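Local coordinates for probable sugar kinase (Clostridium perfringens, PDB 3KZH), which probably phosphorylates a sugar, as a member of the pfkB (ribokinase-like) family of carbohydrate kinases, and is seen here with beta-D-glucopyranose bound, at residues M89-L100 and A112-M122; S258-G266 and I276-S284. All coordinates share one frame; numbering follows the deposited sequence.

Interaction 1 of 2, residues M89-L100 and A112-M122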
loop_
_atom_site.group_PDB
_atom_site.type_symbol
_atom_site.label_atom_id
_atom_site.label_comp_id
_atom_site.label_asym_id
_atom_site.label_seq_id
_atom_site.Cartn_x
_atom_site.Cartn_y
_atom_site.Cartn_z
HETATM N N MSE A 89 -9.332 16.694 -2.452
HETATM C CA MSE A 89 -8.481 17.127 -3.559
HETATM C C MSE A 89 -7.621 15.977 -4.052
HETATM O O MSE A 89 -6.911 15.351 -3.269
HETATM C CB MSE A 89 -7.583 18.315 -3.164
HETATM C CG MSE A 89 -6.610 18.780 -4.285
HETATM SE SE MSE A 89 -5.535 20.275 -3.786
HETATM C CE MSE A 89 -4.046 19.344 -3.075
ATOM N N VAL A 90 -7.736 15.681 -5.341
ATOM C CA VAL A 90 -6.947 14.633 -5.969
ATOM C C VAL A 90 -5.957 15.292 -6.943
ATOM O O VAL A 90 -6.355 16.079 -7.804
ATOM C CB VAL A 90 -7.848 13.543 -6.671
ATOM C CG1 VAL A 90 -8.791 12.901 -5.657
ATOM C CG2 VAL A 90 -8.667 14.129 -7.837
ATOM N N ILE A 91 -4.664 15.035 -6.743
ATOM C CA ILE A 91 -3.619 15.596 -7.602
ATOM C C ILE A 91 -3.168 14.591 -8.652
ATOM O O ILE A 91 -2.566 13.565 -8.326
ATOM C CB ILE A 91 -2.369 16.062 -6.801
ATOM C CG1 ILE A 91 -2.777 16.964 -5.647
ATOM C CG2 ILE A 91 -1.398 16.843 -7.720
ATOM C CD1 ILE A 91 -1.654 17.303 -4.734
ATOM N N GLU A 92 -3.427 14.929 -9.915
ATOM C CA GLU A 92 -3.046 14.100 -11.053
ATOM C C GLU A 92 -1.526 14.055 -11.203
ATOM O O GLU A 92 -0.870 15.101 -11.319
ATOM C CB GLU A 92 -3.704 14.627 -12.327
ATOM C CG GLU A 92 -5.178 14.243 -12.458
ATOM C CD GLU A 92 -5.413 13.026 -13.357
ATOM O OE1 GLU A 92 -6.353 13.084 -14.182
ATOM O OE2 GLU A 92 -4.669 12.021 -13.249
ATOM N N GLY A 93 -0.977 12.844 -11.076
ATOM C CA GLY A 93 0.461 12.641 -11.169
ATOM C C GLY A 93 1.175 12.881 -9.848
ATOM O O GLY A 93 2.349 12.520 -9.694
ATOM N N GLY A 94 0.455 13.475 -8.891
ATOM C CA GLY A 94 1.002 13.772 -7.575
ATOM C C GLY A 94 1.086 12.554 -6.676
ATOM O O GLY A 94 0.761 11.438 -7.091
ATOM N N SER A 95 1.534 12.763 -5.445
ATOM C CA SER A 95 1.668 11.666 -4.496
ATOM C C SER A 95 0.876 11.888 -3.223
ATOM O O SER A 95 0.825 13.005 -2.710
ATOM C CB SER A 95 3.137 11.443 -4.140
ATOM O OG SER A 95 3.678 12.585 -3.497
ATOM N N THR A 96 0.245 10.815 -2.737
ATOM C CA THR A 96 -0.506 10.838 -1.481
ATOM C C THR A 96 0.584 10.883 -0.404
ATOM O O THR A 96 1.572 10.157 -0.522
ATOM C CB THR A 96 -1.339 9.545 -1.306
ATOM O OG1 THR A 96 -2.252 9.418 -2.398
ATOM C CG2 THR A 96 -2.144 9.548 -0.001
ATOM N N PRO A 97 0.473 11.800 0.589
ATOM C CA PRO A 97 1.467 11.913 1.666
ATOM C C PRO A 97 1.841 10.554 2.261
ATOM O O PRO A 97 0.975 9.772 2.657
ATOM C CB PRO A 97 0.770 12.820 2.664
ATOM C CG PRO A 97 0.070 13.747 1.778
ATOM C CD PRO A 97 -0.536 12.870 0.727
ATOM N N THR A 98 3.128 10.237 2.163
ATOM C CA THR A 98 3.662 8.963 2.628
ATOM C C THR A 98 4.963 9.140 3.386
ATOM O O THR A 98 5.789 9.979 3.037
ATOM C CB THR A 98 3.895 8.000 1.423
ATOM O OG1 THR A 98 2.686 7.889 0.664
ATOM C CG2 THR A 98 4.327 6.590 1.881
ATOM N N TYR A 99 5.113 8.352 4.440
ATOM C CA TYR A 99 6.323 8.363 5.244
ATOM C C TYR A 99 6.876 6.936 5.260
ATOM O O TYR A 99 6.291 6.036 5.866
ATOM C CB TYR A 99 6.039 8.876 6.661
ATOM C CG TYR A 99 7.263 8.977 7.545
ATOM C CD1 TYR A 99 8.272 9.929 7.284
ATOM C CD2 TYR A 99 7.428 8.108 8.646
ATOM C CE1 TYR A 99 9.435 10.013 8.110
ATOM C CE2 TYR A 99 8.577 8.179 9.475
ATOM C CZ TYR A 99 9.572 9.133 9.199
ATOM O OH TYR A 99 10.686 9.199 10.005
ATOM N N LEU A 100 7.980 6.745 4.541
ATOM C CA LEU A 100 8.660 5.458 4.443
ATOM C C LEU A 100 9.865 5.453 5.383
ATOM O O LEU A 100 10.790 6.227 5.191
ATOM C CB LEU A 100 9.086 5.209 2.988
ATOM C CG LEU A 100 9.992 4.035 2.585
ATOM C CD1 LEU A 100 9.399 2.688 2.998
ATOM C CD2 LEU A 100 10.198 4.083 1.088
ATOM N N ALA A 112 14.964 7.022 6.308
ATOM C CA ALA A 112 13.598 7.469 5.988
ATOM C C ALA A 112 13.442 8.412 4.801
ATOM O O ALA A 112 14.345 9.188 4.485
ATOM C CB ALA A 112 12.914 8.090 7.202
ATOM N N ILE A 113 12.275 8.319 4.158
ATOM C CA ILE A 113 11.876 9.149 3.018
ATOM C C ILE A 113 10.510 9.764 3.349
ATOM O O ILE A 113 9.549 9.038 3.633
ATOM C CB ILE A 113 11.791 8.329 1.666
ATOM C CG1 ILE A 113 13.195 7.985 1.148
ATOM C CG2 ILE A 113 11.021 9.100 0.573
ATOM C CD1 ILE A 113 14.084 9.171 0.748
ATOM N N ALA A 114 10.439 11.098 3.306
ATOM C CA ALA A 114 9.206 11.850 3.579
ATOM C C ALA A 114 8.638 12.454 2.290
ATOM O O ALA A 114 9.242 13.348 1.702
ATOM C CB ALA A 114 9.477 12.955 4.609
ATOM N N ASP A 115 7.495 11.941 1.841
ATOM C CA ASP A 115 6.833 12.426 0.629
ATOM C C ASP A 115 5.613 13.258 1.069
ATOM O O ASP A 115 4.478 13.008 0.650
ATOM C CB ASP A 115 6.416 11.228 -0.233
ATOM C CG ASP A 115 6.153 11.593 -1.694
ATOM O OD1 ASP A 115 6.064 12.793 -2.038
ATOM O OD2 ASP A 115 6.025 10.655 -2.510
HETATM N N MSE A 116 5.894 14.275 1.885
HETATM C CA MSE A 116 4.906 15.191 2.465
HETATM C C MSE A 116 4.596 16.417 1.608
HETATM O O MSE A 116 4.025 17.403 2.091
HETATM C CB MSE A 116 5.401 15.649 3.848
HETATM C CG MSE A 116 5.768 14.517 4.815
HETATM SE SE MSE A 116 4.324 13.237 5.030
HETATM C CE MSE A 116 3.661 13.919 6.749
ATOM N N LYS A 117 4.935 16.312 0.328
ATOM C CA LYS A 117 4.774 17.376 -0.658
ATOM C C LYS A 117 3.347 17.910 -0.834
ATOM O O LYS A 117 3.106 19.110 -0.668
ATOM C CB LYS A 117 5.325 16.877 -2.001
ATOM C CG LYS A 117 5.365 17.889 -3.137
ATOM C CD LYS A 117 4.730 17.289 -4.383
ATOM C CE LYS A 117 5.144 18.032 -5.642
ATOM N NZ LYS A 117 6.575 17.773 -5.973
ATOM N N SER A 118 2.417 17.001 -1.115
ATOM C CA SER A 118 1.013 17.319 -1.362
ATOM C C SER A 118 0.193 18.046 -0.295
ATOM O O SER A 118 -0.819 18.667 -0.629
ATOM C CB SER A 118 0.286 16.062 -1.811
ATOM O OG SER A 118 0.750 15.665 -3.087
ATOM N N ILE A 119 0.646 18.015 0.960
ATOM C CA ILE A 119 -0.042 18.684 2.077
ATOM C C ILE A 119 -0.156 20.207 1.869
ATOM O O ILE A 119 -1.203 20.800 2.151
ATOM C CB ILE A 119 0.647 18.350 3.447
ATOM C CG1 ILE A 119 0.472 16.859 3.751
ATOM C CG2 ILE A 119 0.043 19.172 4.608
ATOM C CD1 ILE A 119 1.236 16.341 4.951
ATOM N N GLY A 120 0.896 20.805 1.312
ATOM C CA GLY A 120 0.904 22.237 1.060
ATOM C C GLY A 120 0.330 22.681 -0.275
ATOM O O GLY A 120 0.338 23.878 -0.570
ATOM N N ALA A 121 -0.208 21.739 -1.056
ATOM C CA ALA A 121 -0.788 22.036 -2.372
ATOM C C ALA A 121 -2.250 22.514 -2.356
ATOM O O ALA A 121 -2.859 22.699 -3.414
ATOM C CB ALA A 121 -0.608 20.845 -3.306
HETATM N N MSE A 122 -2.792 22.734 -1.153
HETATM C CA MSE A 122 -4.162 23.227 -0.959
HETATM C C MSE A 122 -4.183 24.730 -1.271
HETATM O O MSE A 122 -3.358 25.504 -0.760
HETATM C CB MSE A 122 -4.644 22.986 0.485
HETATM C CG MSE A 122 -6.063 23.493 0.813
HETATM SE SE MSE A 122 -7.404 22.527 -0.193
HETATM C CE MSE A 122 -8.455 23.927 -0.681
HETATM O O HOH W 1 2.762 14.093 -0.843
#
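Leu100 and Ile113 face each other in a beta hairpin of the small sheet that forms the lid of pfkB-type sugar kinases. Strands 98-103 and 109-115 run antiparallel, 174° between the short segments. In this hydrogen-bonded pair Leu100 N reaches Ile113 O at 2.9 Å and Ile113 N returns to Leu100 O at 2.8 Å. Two residues on, Asp115 N still gives a good bond to Thr98 O, but Thr98 N to Asp115 O is long and weak.

Side-chain hydroxyls and a water take over there. Ser95 OG donates to Asp115 OD1 at 2.8 Å, coming from above the carboxylate plane, while Asp115 OD2 accepts from Val37 N of the second subunit; the carboxylate thus joins loop, hairpin and dimer interface. The small Ser118 lets its OG approach the backbone and donate to Ser95 O. Water 1 gives a hydrogen to Ser95 O and accepts from Ser118 N, linking the Ser95 loop to the start of the 3-10 segment.

Apolar side chains make the remaining contacts. The puckered Pro97 ring sets CG against Ile119 CG1 at 3.7 Å, and its CA-H points at Asp115 O. In the non-hydrogen-bonded pair of the hairpin, Tyr99 stretches away from its own backbone N (chi1 -177°), which carries the ring out so that its edge meets Ala114 CB and Tyr99 OH lies near Ala112 CB. At the far end the flexible selenomethionine Met89 bends at chi3, and its CE rests 3.8 Å from Ala121 CB.

Interaction 2 of 2, residues S258-G266 and I276-S284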
loop_
_atom_site.group_PDB
_atom_site.type_symbol
_atom_site.label_atom_id
_atom_site.label_comp_id
_atom_site.label_asym_id
_atom_site.label_seq_id
_atom_site.Cartn_x
_atom_site.Cartn_y
_atom_site.Cartn_z
ATOM N N SER A 258 -9.221 10.799 19.129
ATOM C CA SER A 258 -10.448 10.119 19.506
ATOM C C SER A 258 -11.312 10.993 20.393
ATOM O O SER A 258 -12.542 10.875 20.345
ATOM C CB SER A 258 -10.128 8.834 20.247
ATOM O OG SER A 258 -9.522 7.915 19.387
ATOM N N PHE A 259 -10.674 11.855 21.202
ATOM C CA PHE A 259 -11.408 12.777 22.079
ATOM C C PHE A 259 -12.146 13.806 21.244
ATOM O O PHE A 259 -13.297 14.101 21.546
ATOM C CB PHE A 259 -10.501 13.499 23.104
ATOM C CG PHE A 259 -11.268 14.297 24.144
ATOM C CD1 PHE A 259 -11.772 13.668 25.290
ATOM C CD2 PHE A 259 -11.570 15.659 23.940
ATOM C CE1 PHE A 259 -12.588 14.379 26.217
ATOM C CE2 PHE A 259 -12.377 16.381 24.854
ATOM C CZ PHE A 259 -12.890 15.739 25.995
ATOM N N VAL A 260 -11.486 14.336 20.206
ATOM C CA VAL A 260 -12.064 15.345 19.300
ATOM C C VAL A 260 -13.274 14.751 18.572
ATOM O O VAL A 260 -14.309 15.415 18.398
ATOM C CB VAL A 260 -11.011 15.892 18.267
ATOM C CG1 VAL A 260 -11.651 16.859 17.268
ATOM C CG2 VAL A 260 -9.903 16.632 18.996
ATOM N N ALA A 261 -13.140 13.473 18.220
ATOM C CA ALA A 261 -14.194 12.730 17.558
ATOM C C ALA A 261 -15.429 12.561 18.437
ATOM O O ALA A 261 -16.559 12.662 17.962
ATOM C CB ALA A 261 -13.676 11.408 17.101
ATOM N N GLY A 262 -15.180 12.376 19.732
ATOM C CA GLY A 262 -16.241 12.208 20.709
ATOM C C GLY A 262 -17.002 13.491 20.955
ATOM O O GLY A 262 -18.173 13.433 21.307
ATOM N N LEU A 263 -16.315 14.634 20.819
ATOM C CA LEU A 263 -16.923 15.970 20.935
ATOM C C LEU A 263 -17.865 16.127 19.754
ATOM O O LEU A 263 -18.965 16.656 19.888
ATOM C CB LEU A 263 -15.871 17.085 20.856
ATOM C CG LEU A 263 -14.824 17.231 21.958
ATOM C CD1 LEU A 263 -13.878 18.365 21.604
ATOM C CD2 LEU A 263 -15.499 17.462 23.304
ATOM N N GLY A 264 -17.408 15.617 18.605
ATOM C CA GLY A 264 -18.178 15.623 17.381
ATOM C C GLY A 264 -19.459 14.839 17.548
ATOM O O GLY A 264 -20.530 15.365 17.282
ATOM N N TYR A 265 -19.358 13.652 18.145
ATOM C CA TYR A 265 -20.528 12.808 18.422
ATOM C C TYR A 265 -21.514 13.523 19.363
ATOM O O TYR A 265 -22.724 13.570 19.087
ATOM C CB TYR A 265 -20.078 11.463 19.027
ATOM C CG TYR A 265 -21.203 10.499 19.369
ATOM C CD1 TYR A 265 -21.673 9.572 18.420
ATOM C CD2 TYR A 265 -21.846 10.552 20.634
ATOM C CE1 TYR A 265 -22.769 8.717 18.713
ATOM C CE2 TYR A 265 -22.944 9.704 20.940
ATOM C CZ TYR A 265 -23.399 8.792 19.976
ATOM O OH TYR A 265 -24.477 7.989 20.273
ATOM N N GLY A 266 -20.973 14.066 20.461
ATOM C CA GLY A 266 -21.757 14.767 21.468
ATOM C C GLY A 266 -22.553 15.952 20.956
ATOM O O GLY A 266 -23.728 16.104 21.288
ATOM N N ILE A 276 -20.915 14.575 27.166
ATOM C CA ILE A 276 -20.041 14.698 25.977
ATOM C C ILE A 276 -18.601 14.406 26.422
ATOM O O ILE A 276 -17.880 13.649 25.764
ATOM C CB ILE A 276 -20.078 16.137 25.354
ATOM C CG1 ILE A 276 -21.475 16.470 24.833
ATOM C CG2 ILE A 276 -19.050 16.276 24.222
ATOM C CD1 ILE A 276 -21.626 17.899 24.308
ATOM N N VAL A 277 -18.237 14.979 27.570
ATOM C CA VAL A 277 -16.923 14.829 28.197
ATOM C C VAL A 277 -16.653 13.361 28.553
ATOM O O VAL A 277 -15.572 12.858 28.271
ATOM C CB VAL A 277 -16.819 15.775 29.449
ATOM C CG1 VAL A 277 -15.539 15.609 30.182
ATOM C CG2 VAL A 277 -16.878 17.198 29.010
ATOM N N LYS A 278 -17.680 12.672 29.056
ATOM C CA LYS A 278 -17.579 11.264 29.437
ATOM C C LYS A 278 -17.487 10.310 28.256
ATOM O O LYS A 278 -16.671 9.378 28.279
ATOM C CB LYS A 278 -18.752 10.853 30.329
ATOM C CG LYS A 278 -18.669 11.345 31.760
ATOM C CD LYS A 278 -19.888 10.880 32.528
ATOM C CE LYS A 278 -20.107 11.728 33.753
ATOM N NZ LYS A 278 -21.431 11.475 34.389
ATOM N N PHE A 279 -18.287 10.589 27.215
ATOM C CA PHE A 279 -18.347 9.792 25.975
ATOM C C PHE A 279 -17.010 9.918 25.240
ATOM O O PHE A 279 -16.414 8.917 24.851
ATOM C CB PHE A 279 -19.530 10.251 25.080
ATOM C CG PHE A 279 -19.780 9.358 23.872
ATOM C CD1 PHE A 279 -20.742 8.326 23.928
ATOM C CD2 PHE A 279 -18.995 9.485 22.695
ATOM C CE1 PHE A 279 -20.918 7.429 22.836
ATOM C CE2 PHE A 279 -19.161 8.589 21.600
ATOM C CZ PHE A 279 -20.124 7.559 21.676
ATOM N N ALA A 280 -16.574 11.159 25.041
ATOM C CA ALA A 280 -15.314 11.469 24.374
ATOM C C ALA A 280 -14.092 10.949 25.137
ATOM O O ALA A 280 -13.101 10.555 24.530
ATOM C CB ALA A 280 -15.206 12.961 24.160
HETATM N N MSE A 281 -14.182 10.928 26.467
HETATM C CA MSE A 281 -13.098 10.442 27.308
HETATM C C MSE A 281 -13.011 8.928 27.251
HETATM O O MSE A 281 -11.907 8.375 27.261
HETATM C CB MSE A 281 -13.273 10.911 28.738
HETATM C CG MSE A 281 -11.973 11.339 29.389
HETATM SE SE MSE A 281 -12.228 12.037 31.168
HETATM C CE MSE A 281 -13.844 12.943 30.907
ATOM N N THR A 282 -14.177 8.272 27.149
ATOM C CA THR A 282 -14.269 6.803 27.024
ATOM C C THR A 282 -13.586 6.368 25.714
ATOM O O THR A 282 -12.872 5.372 25.694
ATOM C CB THR A 282 -15.752 6.305 27.064
ATOM O OG1 THR A 282 -16.310 6.599 28.351
ATOM C CG2 THR A 282 -15.849 4.806 26.816
HETATM N N MSE A 283 -13.775 7.173 24.659
HETATM C CA MSE A 283 -13.173 6.959 23.329
HETATM C C MSE A 283 -11.661 7.141 23.407
HETATM O O MSE A 283 -10.897 6.391 22.779
HETATM C CB MSE A 283 -13.737 7.944 22.300
HETATM C CG MSE A 283 -15.170 7.704 21.944
HETATM SE SE MSE A 283 -15.753 8.656 20.353
HETATM C CE MSE A 283 -14.333 8.040 19.192
ATOM N N SER A 284 -11.240 8.145 24.179
ATOM C CA SER A 284 -9.824 8.431 24.375
ATOM C C SER A 284 -9.188 7.311 25.194
ATOM O O SER A 284 -8.102 6.863 24.854
ATOM C CB SER A 284 -9.635 9.786 25.065
ATOM O OG SER A 284 -8.264 10.124 25.162
#
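Phe259 leans across a pair of antiparallel helices, 255-268 and 273-288, in the ribokinase-like fold, and sits as a knob in a hole made by Val277, Ala280, Met281 and Ser284. Its CB lies 4.3 Å from Ser284 CB. With chi1 at -172°, CG swings over beside its own carbonyl carbon, and the ring passes along the second helix: CD1 meets the carbonyl of Ala280 (O at 3.5 Å), CE1 faces both Ala280 CB (3.6 Å) and Met281 N, and CZ ends 4.1 Å from Ala280 CB. The methyl of Ala280 makes a CH-pi contact over one face of the Phe259 ring, 22° off the normal. The side chain of Phe259 is also about 6 Å from the bound glucopyranose.

Small residues let the axes close to 7.5 Å. Gly262, with no side chain, lets Ala280 come so near that their CA atoms are 3.9 Å apart, the methyl of Ala280 against Gly262 CA; Gly266 likewise admits the branched Ile276. The pliable selenomethionine Met283 lays its SE against Gly262 CA. Flat aromatic rings suit the remaining side: Tyr265 and Phe279 form an offset stack, planes 6° apart, with Phe279 CZ over the centre of the tyrosine ring.

Followed from the N terminus, the chain first closes interaction 1, where segment 112-122 returns to 89-100 after the 11 residues that complete the hairpin. It then runs through the central strands and helices of the large sheet before interaction 2 closes a second short loop, 276-284 folding back on 258-266 through nine residues that include the short turn 269-272 between the two helices. The contacts are in series, neither nested nor crossed. The centres of interactions 1 and 2 lie about 30 Å apart on opposite sides of the chain's centre, their nearest atoms about 17 Å apart. Interaction 1 ties the lid hairpin, at the subunit interface, to the loop that enters it and the turn that leaves it; interaction 2 joins a helix pair of the main domain, beside the glucose pocket.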